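Side-chain contacts in devB protein (Vibrio cholerae O1 biovar eltor str. N16961, PDB 1Y89), which is of unproven function but probably acts as a 6-phosphogluconolactonase, hydrolysing 6-phosphogluconolactone in the pentose phosphate pathway: residues 228-231 with 232-235; 107-110 with 111-115; 199-202 with 203-207; 45-48 with 49-52. One frame throughout, in Å; residues are numbered along the deposited sequence.

Interaction 1 (228-231 with 232-235); sequences YLDS and DAAA
Asp230 and Ala233 meet in an N-cap, the motif by which strand 224-230, an inner strand of the parallel part of the main sheet, turns directly into a short helix of barely one turn near the end of the chain.

Asp230 OD1 accepts from Ala233 N at 3.0 Å. The N-H points well at the oxygen (161°), though it arrives from above the carboxylate plane, 41° out of it. The bond depends on the first torsion of Asp230: with chi1 at 61°, CG lies between the backbone N and the carbonyl carbon and the acid folds back over the first turn. Aspartate suits the place because its short arm reaches an amide that has no helical carbonyl before it, and its negative charge would favour the positive end of the helix dipole. The same OD1 also accepts from Gly193 N, so the cap is tied to the segment that follows the neighbouring strand 186-191. The backbone closes the turn through Ala234 N, which donates to Asp230 O at 3.0 Å and weakly to Ser231 O. Asp232 brings a second acid close by, OD2 of Asp230 and OD2 of Asp232 being 4.7 Å apart; this would disfavour both charges, though the two N-H donors on Asp230 OD1 and the helix start probably offset it.

The apolar contacts lie on the buried side. Leu229 leans over the turn toward two alanines, whose small methyls let the strand end and the helix come close. Leu229 CB is 4.3 Å from Ala233 CB, and Leu229 CD1 rests 3.9 Å from Ala234 CB.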
loop_
_atom_site.group_PDB
_atom_site.type_symbol
_atom_site.label_atom_id
_atom_site.label_comp_id
_atom_site.label_asym_id
_atom_site.label_seq_id
_atom_site.Cartn_x
_atom_site.Cartn_y
_atom_site.Cartn_z
ATOM N N TYR A 228 -3.985 -5.046 6.755
ATOM C CA TYR A 228 -2.617 -5.003 7.306
ATOM C C TYR A 228 -2.396 -6.337 8.017
ATOM O O TYR A 228 -3.088 -6.621 8.999
ATOM C CB TYR A 228 -2.498 -3.885 8.362
ATOM C CG TYR A 228 -2.252 -2.494 7.795
ATOM C CD1 TYR A 228 -3.143 -1.916 6.906
ATOM C CD2 TYR A 228 -1.133 -1.760 8.161
ATOM C CE1 TYR A 228 -2.897 -0.659 6.373
ATOM C CE2 TYR A 228 -0.876 -0.507 7.643
ATOM C CZ TYR A 228 -1.763 0.036 6.737
ATOM O OH TYR A 228 -1.499 1.262 6.178
ATOM N N LEU A 229 -1.469 -7.161 7.529
ATOM C CA LEU A 229 -1.225 -8.445 8.175
ATOM C C LEU A 229 0.232 -8.523 8.591
ATOM O O LEU A 229 1.084 -7.839 8.012
ATOM C CB LEU A 229 -1.476 -9.606 7.190
ATOM C CG LEU A 229 -2.792 -9.697 6.397
ATOM C CD1 LEU A 229 -2.811 -11.017 5.648
ATOM C CD2 LEU A 229 -4.041 -9.548 7.200
ATOM N N ASP A 230 0.522 -9.385 9.562
ATOM C CA ASP A 230 1.890 -9.802 9.765
ATOM C C ASP A 230 2.079 -11.169 9.132
ATOM O O ASP A 230 1.103 -11.773 8.650
ATOM C CB ASP A 230 2.301 -9.760 11.255
ATOM C CG ASP A 230 1.475 -10.688 12.143
ATOM O OD1 ASP A 230 0.467 -11.280 11.699
ATOM O OD2 ASP A 230 1.846 -10.815 13.329
ATOM N N SER A 231 3.332 -11.635 9.086
ATOM C CA SER A 231 3.661 -12.900 8.473
ATOM C C SER A 231 2.818 -14.007 9.069
ATOM O O SER A 231 2.301 -14.855 8.331
ATOM C CB SER A 231 5.158 -13.221 8.677
ATOM O OG SER A 231 5.896 -12.342 7.853
ATOM N N ASP A 232 2.646 -13.982 10.395
ATOM C CA ASP A 232 1.857 -15.030 11.061
ATOM C C ASP A 232 0.417 -15.078 10.563
ATOM O O ASP A 232 -0.079 -16.141 10.200
ATOM C CB ASP A 232 1.885 -14.874 12.583
ATOM C CG ASP A 232 3.207 -15.367 13.199
ATOM O OD1 ASP A 232 4.029 -15.964 12.474
ATOM O OD2 ASP A 232 3.400 -15.159 14.403
ATOM N N ALA A 233 -0.253 -13.929 10.505
ATOM C CA ALA A 233 -1.638 -13.921 10.008
ATOM C C ALA A 233 -1.727 -14.283 8.516
ATOM O O ALA A 233 -2.766 -14.782 8.038
ATOM C CB ALA A 233 -2.273 -12.554 10.264
ATOM N N ALA A 234 -0.657 -14.009 7.769
ATOM C CA ALA A 234 -0.613 -14.296 6.323
ATOM C C ALA A 234 -0.141 -15.707 5.990
ATOM O O ALA A 234 -0.080 -16.072 4.803
ATOM C CB ALA A 234 0.318 -13.285 5.604
ATOM N N ALA A 235 0.190 -16.495 7.016
ATOM C CA ALA A 235 0.891 -17.773 6.823
ATOM C C ALA A 235 0.198 -18.753 5.862
ATOM O O ALA A 235 0.877 -19.518 5.168
ATOM C CB ALA A 235 1.167 -18.442 8.173
#

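Interaction 2 (107-110 with 111-115); sequences EPQA and EAERF
Glu107 O accepts from Glu111 N at 3.0 Å and Pro108 O from Ala112 N at 2.8 Å, beginning the i to i+4 ladder of helix 108-122, which Glu113 N and Arg114 N continue to Gln109 O and Ala110 O. On one flank Gln109 and Glu113 join side chains: NE2 of Gln109 donates to OE2 of Glu113 at 3.2 Å, nearly straight (171°). The acceptor lies in the amide plane of Gln109 and is met on its anti side, while the two flat groups are turned 59° apart. With chi2 at 54° the glutamine bends to bring its amide round to the extended glutamate one turn on.

The helix start is an N-cap made by Glu107, whose carboxylate straddles two first-turn amides: OE1 takes Ala110 N at 2.9 Å and OE2 takes Gln109 N. Proline suits the next position, since the first turn needs no N-H from it. On another flank Arg114 grips Glu111 side-on in a salt bridge, NE to OE1 at 2.7 Å and NH2 to OE2 at 2.9 Å, with both oxygens in the guanidinium plane. Leu103 N also donates to Glu111 OE2, linking this buried acid to the preceding loop. The small methyl of Ala112 faces Val163 and Val174 of the sheet.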
loop_
_atom_site.group_PDB
_atom_site.type_symbol
_atom_site.label_atom_id
_atom_site.label_comp_id
_atom_site.label_asym_id
_atom_site.label_seq_id
_atom_site.Cartn_x
_atom_site.Cartn_y
_atom_site.Cartn_z
ATOM N N GLU A 107 -27.537 5.156 28.928
ATOM C CA GLU A 107 -28.548 4.311 28.272
ATOM C C GLU A 107 -28.156 4.138 26.792
ATOM O O GLU A 107 -27.981 5.141 26.064
ATOM C CB GLU A 107 -29.949 4.918 28.444
ATOM C CG GLU A 107 -31.088 3.986 28.063
ATOM C CD GLU A 107 -31.292 3.911 26.548
ATOM O OE1 GLU A 107 -31.439 4.987 25.918
ATOM O OE2 GLU A 107 -31.280 2.783 25.988
ATOM N N PRO A 108 -27.982 2.881 26.346
ATOM C CA PRO A 108 -27.351 2.658 25.017
ATOM C C PRO A 108 -28.076 3.217 23.815
ATOM O O PRO A 108 -27.410 3.707 22.916
ATOM C CB PRO A 108 -27.288 1.125 24.902
ATOM C CG PRO A 108 -27.292 0.680 26.333
ATOM C CD PRO A 108 -28.279 1.597 27.007
ATOM N N GLN A 109 -29.411 3.122 23.764
ATOM C CA GLN A 109 -30.123 3.607 22.575
ATOM C C GLN A 109 -30.008 5.128 22.399
ATOM O O GLN A 109 -29.718 5.607 21.297
ATOM C CB GLN A 109 -31.591 3.173 22.588
ATOM C CG GLN A 109 -32.345 3.544 21.296
ATOM C CD GLN A 109 -31.652 3.019 20.027
ATOM O OE1 GLN A 109 -31.245 1.834 19.958
ATOM N NE2 GLN A 109 -31.544 3.902 19.000
ATOM N N ALA A 110 -30.262 5.886 23.476
ATOM C CA ALA A 110 -30.126 7.340 23.398
ATOM C C ALA A 110 -28.659 7.710 23.172
ATOM O O ALA A 110 -28.348 8.718 22.517
ATOM C CB ALA A 110 -30.684 8.019 24.642
ATOM N N GLU A 111 -27.746 6.880 23.675
ATOM C CA GLU A 111 -26.334 7.103 23.389
ATOM C C GLU A 111 -25.973 6.855 21.918
ATOM O O GLU A 111 -25.264 7.671 21.319
ATOM C CB GLU A 111 -25.417 6.344 24.372
ATOM C CG GLU A 111 -23.924 6.421 24.007
ATOM C CD GLU A 111 -23.368 7.845 23.853
ATOM O OE1 GLU A 111 -23.979 8.826 24.313
ATOM O OE2 GLU A 111 -22.284 7.990 23.269
ATOM N N ALA A 112 -26.445 5.762 21.318
ATOM C CA ALA A 112 -26.259 5.573 19.868
ATOM C C ALA A 112 -26.749 6.801 19.071
ATOM O O ALA A 112 -26.070 7.229 18.116
ATOM C CB ALA A 112 -26.973 4.308 19.370
ATOM N N GLU A 113 -27.928 7.342 19.429
ATOM C CA GLU A 113 -28.450 8.538 18.751
ATOM C C GLU A 113 -27.583 9.780 18.984
ATOM O O GLU A 113 -27.345 10.538 18.049
ATOM C CB GLU A 113 -29.901 8.819 19.152
ATOM C CG GLU A 113 -30.807 7.656 18.774
ATOM C CD GLU A 113 -32.231 7.774 19.297
ATOM O OE1 GLU A 113 -32.646 8.865 19.766
ATOM O OE2 GLU A 113 -32.936 6.752 19.213
ATOM N N ARG A 114 -27.157 10.016 20.228
ATOM C CA ARG A 114 -26.210 11.127 20.524
ATOM C C ARG A 114 -24.918 11.014 19.704
ATOM O O ARG A 114 -24.439 11.980 19.095
ATOM C CB ARG A 114 -25.858 11.160 22.016
ATOM C CG ARG A 114 -25.161 12.464 22.460
ATOM C CD ARG A 114 -24.165 12.250 23.625
ATOM N NE ARG A 114 -23.153 11.235 23.307
ATOM C CZ ARG A 114 -22.088 11.459 22.531
ATOM N NH1 ARG A 114 -21.866 12.687 22.014
ATOM N NH2 ARG A 114 -21.240 10.466 22.274
ATOM N N PHE A 115 -24.334 9.824 19.713
ATOM C CA PHE A 115 -23.110 9.534 18.959
ATOM C C PHE A 115 -23.321 9.845 17.470
ATOM O O PHE A 115 -22.516 10.551 16.862
ATOM C CB PHE A 115 -22.720 8.048 19.248
ATOM C CG PHE A 115 -21.677 7.453 18.324
ATOM C CD1 PHE A 115 -20.463 8.096 18.076
ATOM C CD2 PHE A 115 -21.868 6.174 17.803
ATOM C CE1 PHE A 115 -19.491 7.479 17.254
ATOM C CE2 PHE A 115 -20.902 5.569 16.972
ATOM C CZ PHE A 115 -19.720 6.228 16.709
#

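Interaction 3 (199-202 with 203-207)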
loop_
_atom_site.group_PDB
_atom_site.type_symbol
_atom_site.label_atom_id
_atom_site.label_comp_id
_atom_site.label_asym_id
_atom_site.label_seq_id
_atom_site.Cartn_x
_atom_site.Cartn_y
_atom_site.Cartn_z
ATOM N N ILE A 199 -8.984 -17.491 9.149
ATOM C CA ILE A 199 -10.026 -16.627 8.609
ATOM C C ILE A 199 -9.465 -15.663 7.567
ATOM O O ILE A 199 -10.159 -15.335 6.642
ATOM C CB ILE A 199 -10.824 -15.893 9.692
ATOM C CG1 ILE A 199 -12.139 -15.385 9.070
ATOM C CG2 ILE A 199 -9.981 -14.813 10.413
ATOM C CD1 ILE A 199 -13.081 -14.871 10.035
ATOM N N VAL A 200 -8.206 -15.253 7.700
ATOM C CA VAL A 200 -7.516 -14.571 6.578
ATOM C C VAL A 200 -7.600 -15.422 5.299
ATOM O O VAL A 200 -7.999 -14.916 4.238
ATOM C CB VAL A 200 -6.037 -14.193 6.930
ATOM C CG1 VAL A 200 -5.222 -13.797 5.646
ATOM C CG2 VAL A 200 -6.035 -13.062 7.932
ATOM N N GLU A 201 -7.273 -16.718 5.401
ATOM C CA GLU A 201 -7.280 -17.574 4.219
ATOM C C GLU A 201 -8.691 -17.668 3.615
ATOM O O GLU A 201 -8.854 -17.658 2.387
ATOM C CB GLU A 201 -6.724 -18.982 4.538
ATOM C CG GLU A 201 -6.440 -19.820 3.309
ATOM C CD GLU A 201 -7.631 -20.640 2.829
ATOM O OE1 GLU A 201 -8.697 -20.683 3.512
ATOM O OE2 GLU A 201 -7.489 -21.268 1.750
ATOM N N GLN A 202 -9.698 -17.766 4.480
ATOM C CA GLN A 202 -11.095 -17.866 4.029
ATOM C C GLN A 202 -11.556 -16.618 3.297
ATOM O O GLN A 202 -12.069 -16.714 2.198
ATOM C CB GLN A 202 -12.045 -18.183 5.194
ATOM C CG GLN A 202 -11.862 -19.594 5.715
ATOM C CD GLN A 202 -12.592 -19.856 7.043
ATOM O OE1 GLN A 202 -12.982 -18.921 7.752
ATOM N NE2 GLN A 202 -12.747 -21.159 7.394
ATOM N N ILE A 203 -11.355 -15.451 3.900
ATOM C CA ILE A 203 -11.692 -14.176 3.259
ATOM C C ILE A 203 -10.872 -13.971 1.970
ATOM O O ILE A 203 -11.394 -13.500 0.945
ATOM C CB ILE A 203 -11.487 -12.999 4.261
ATOM C CG1 ILE A 203 -12.383 -13.205 5.500
ATOM C CG2 ILE A 203 -11.676 -11.600 3.570
ATOM C CD1 ILE A 203 -12.159 -12.175 6.577
ATOM N N HIS A 204 -9.592 -14.318 2.019
ATOM C CA HIS A 204 -8.726 -14.168 0.844
ATOM C C HIS A 204 -9.168 -14.944 -0.395
ATOM O O HIS A 204 -8.990 -14.477 -1.524
ATOM C CB HIS A 204 -7.286 -14.526 1.184
ATOM C CG HIS A 204 -6.301 -13.951 0.223
ATOM N ND1 HIS A 204 -6.005 -12.603 0.189
ATOM C CD2 HIS A 204 -5.553 -14.528 -0.742
ATOM C CE1 HIS A 204 -5.127 -12.377 -0.771
ATOM N NE2 HIS A 204 -4.829 -13.527 -1.343
ATOM N N THR A 205 -9.771 -16.108 -0.187
ATOM C CA THR A 205 -9.965 -17.082 -1.272
ATOM C C THR A 205 -11.419 -17.293 -1.673
ATOM O O THR A 205 -11.706 -17.979 -2.646
ATOM C CB THR A 205 -9.348 -18.458 -0.889
ATOM O OG1 THR A 205 -9.958 -18.930 0.319
ATOM C CG2 THR A 205 -7.843 -18.333 -0.670
ATOM N N THR A 206 -12.337 -16.708 -0.913
ATOM C CA THR A 206 -13.771 -16.932 -1.122
ATOM C C THR A 206 -14.514 -15.635 -1.435
ATOM O O THR A 206 -14.334 -14.648 -0.731
ATOM C CB THR A 206 -14.401 -17.528 0.129
ATOM O OG1 THR A 206 -13.544 -18.560 0.642
ATOM C CG2 THR A 206 -15.832 -18.055 -0.170
ATOM N N PRO A 207 -15.353 -15.637 -2.481
ATOM C CA PRO A 207 -16.155 -14.440 -2.749
ATOM C C PRO A 207 -16.968 -14.019 -1.518
ATOM O O PRO A 207 -17.528 -14.877 -0.807
ATOM C CB PRO A 207 -17.075 -14.882 -3.898
ATOM C CG PRO A 207 -16.272 -15.952 -4.602
ATOM C CD PRO A 207 -15.581 -16.698 -3.489
#
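Ile203 N donates to Ile199 O at 3.0 Å, almost straight (177°), and a second regular helical bond joins His204 N to Val200 O, but the bonds of Thr205 N and Thr206 N that follow are weak as helix 197-205 runs out. Two threonine hydroxyls supplement them. Thr205 OG1 donates to Glu201 O at 2.7 Å; a chi1 of 58° brings the hydroxyl round to face the preceding turn. Thr206 OG1 donates to Gln202 O at 2.8 Å.

This is the C-terminal end of the helix, where carbonyls begin to lack amide partners, and threonine suits it because a short hydroxyl can serve them. Thr206 is the first residue to leave helical backbone angles, and Pro207, with no N-H to give, follows. Glu201 crosses Thr205, its OE2 3.8 Å from the CG2 methyl.

On the flank facing Tyr213 and strand 224-230, Ile199 CG1 meets Ile203 CD1 at 4.1 Å, branched side chains one turn apart that both touch Tyr213, whose hydroxyl bonds to Gln202 OE1. Ile203 also packs on Trp227 of that strand. The His204 ring reaches the dimer interface, where its NE2 is hydrogen-bonded to NE2 of His204 in the second subunit.

Interaction 4 (45-48 with 49-52); sequences FKLL and ASQP
Ser50 turns its hydroxyl back onto the last turn of helix 39-48 at Leu47, a local contact at the helix C-terminus, where the chain passes into the loop leading to helix 53-56. The oxygen of Leu47 is held twice by this one residue. Ser50 OG donates to Leu47 O at 2.6 Å, lying in the carbonyl plane on a lone pair, while Ser50 N donates to the same oxygen, Leu47 O, at 3.0 Å from well above that plane. The two donors therefore use different directions around one acceptor. A chi1 of 71° swings OG back over the helix end, which lets hydroxyl and amide reach one carbonyl together; serine fits because its single-carbon arm is just long enough.

The CD1 methyl of Leu47 lies against the hydroxyl, 3.6 Å from Ser50 OG, in van der Waals contact. One residue earlier, Ala49 N makes a helical i to i+4 bond to Phe45 O at 3.0 Å, and the small Ala49 CB sits 3.5 Å from that same Phe45 O.

Phe45 and Leu48 are buried, as suits their large apolar side chains: Leu48 and the partly exposed Leu47 pack on helix 10-25, and Phe45 on helix 80-89. With two donors on Leu47 O, a carbonyl without an i+4 amide bond is still satisfied, and the helix can end here with that polar atom paired.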
loop_
_atom_site.group_PDB
_atom_site.type_symbol
_atom_site.label_atom_id
_atom_site.label_comp_id
_atom_site.label_asym_id
_atom_site.label_seq_id
_atom_site.Cartn_x
_atom_site.Cartn_y
_atom_site.Cartn_z
ATOM N N PHE A 45 -1.234 2.377 20.496
ATOM C CA PHE A 45 -1.294 3.410 21.543
ATOM C C PHE A 45 0.020 3.537 22.306
ATOM O O PHE A 45 0.457 4.640 22.618
ATOM C CB PHE A 45 -2.425 3.088 22.557
ATOM C CG PHE A 45 -3.808 2.978 21.914
ATOM C CD1 PHE A 45 -4.140 3.758 20.814
ATOM C CD2 PHE A 45 -4.770 2.118 22.447
ATOM C CE1 PHE A 45 -5.414 3.666 20.209
ATOM C CE2 PHE A 45 -6.039 2.017 21.857
ATOM C CZ PHE A 45 -6.367 2.806 20.744
ATOM N N LYS A 46 0.632 2.406 22.648
ATOM C CA LYS A 46 1.920 2.443 23.336
ATOM C C LYS A 46 2.974 3.123 22.475
ATOM O O LYS A 46 3.808 3.875 22.975
ATOM C CB LYS A 46 2.359 1.026 23.774
ATOM C CG LYS A 46 1.373 0.425 24.841
ATOM C CD LYS A 46 1.881 -0.874 25.451
ATOM C CE LYS A 46 1.712 -2.019 24.477
ATOM N NZ LYS A 46 2.364 -3.289 24.964
ATOM N N LEU A 47 2.964 2.824 21.182
ATOM C CA LEU A 47 3.925 3.453 20.290
ATOM C C LEU A 47 3.656 4.967 20.153
ATOM O O LEU A 47 4.586 5.796 20.180
ATOM C CB LEU A 47 3.932 2.758 18.917
ATOM C CG LEU A 47 4.879 3.367 17.860
ATOM C CD1 LEU A 47 6.371 3.420 18.340
ATOM C CD2 LEU A 47 4.797 2.643 16.530
ATOM N N LEU A 48 2.389 5.328 19.973
ATOM C CA LEU A 48 2.012 6.738 19.904
ATOM C C LEU A 48 2.366 7.564 21.144
ATOM O O LEU A 48 2.601 8.788 21.053
ATOM C CB LEU A 48 0.502 6.873 19.600
ATOM C CG LEU A 48 0.063 6.317 18.244
ATOM C CD1 LEU A 48 -1.494 6.410 18.160
ATOM C CD2 LEU A 48 0.743 7.098 17.097
ATOM N N ALA A 49 2.402 6.908 22.296
ATOM C CA ALA A 49 2.783 7.555 23.554
ATOM C C ALA A 49 4.304 7.616 23.756
ATOM O O ALA A 49 4.793 8.240 24.704
ATOM C CB ALA A 49 2.110 6.804 24.762
ATOM N N SER A 50 5.070 6.937 22.906
ATOM C CA SER A 50 6.532 6.926 23.052
ATOM C C SER A 50 7.110 8.083 22.248
ATOM O O SER A 50 6.451 8.623 21.347
ATOM C CB SER A 50 7.120 5.633 22.462
ATOM O OG SER A 50 7.009 5.674 21.040
ATOM N N GLN A 51 8.347 8.437 22.541
ATOM C CA GLN A 51 9.106 9.326 21.653
ATOM C C GLN A 51 9.416 8.602 20.342
ATOM O O GLN A 51 9.766 7.409 20.372
ATOM C CB GLN A 51 10.404 9.797 22.333
ATOM C CG GLN A 51 10.141 10.646 23.597
ATOM C CD GLN A 51 9.067 11.758 23.407
ATOM O OE1 GLN A 51 8.979 12.402 22.348
ATOM N NE2 GLN A 51 8.238 11.955 24.425
ATOM N N PRO A 52 9.352 9.324 19.200
ATOM C CA PRO A 52 9.134 10.781 19.096
ATOM C C PRO A 52 7.649 11.174 18.902
ATOM O O PRO A 52 7.330 12.367 18.928
ATOM C CB PRO A 52 9.922 11.148 17.833
ATOM C CG PRO A 52 9.715 9.945 16.929
ATOM C CD PRO A 52 9.526 8.717 17.862
#

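How the interactions relate
Along the chain the order is interaction 4, then 2, 3 and 1. Three of them mark helix ends beside the central mixed sheet: interaction 4 closes helix 39-48, interaction 2 opens helix 108-122 and interaction 3 closes helix 197-205; interaction 1 lies where strand 224-230 becomes a helix. Interactions 1 and 3 are neighbours, with centres about 13 Å apart, and touch where Val200 packs on Leu229 and Ala233. Interactions 1 and 2 lie on opposite sides of the chain's centre, their centres about 36 Å apart, and the centres of interactions 4 and 2 are about 32 Å apart. Helix ends are thus capped or bonded by local contacts at separate places around one sheet, and interaction 3 alone reaches the second subunit.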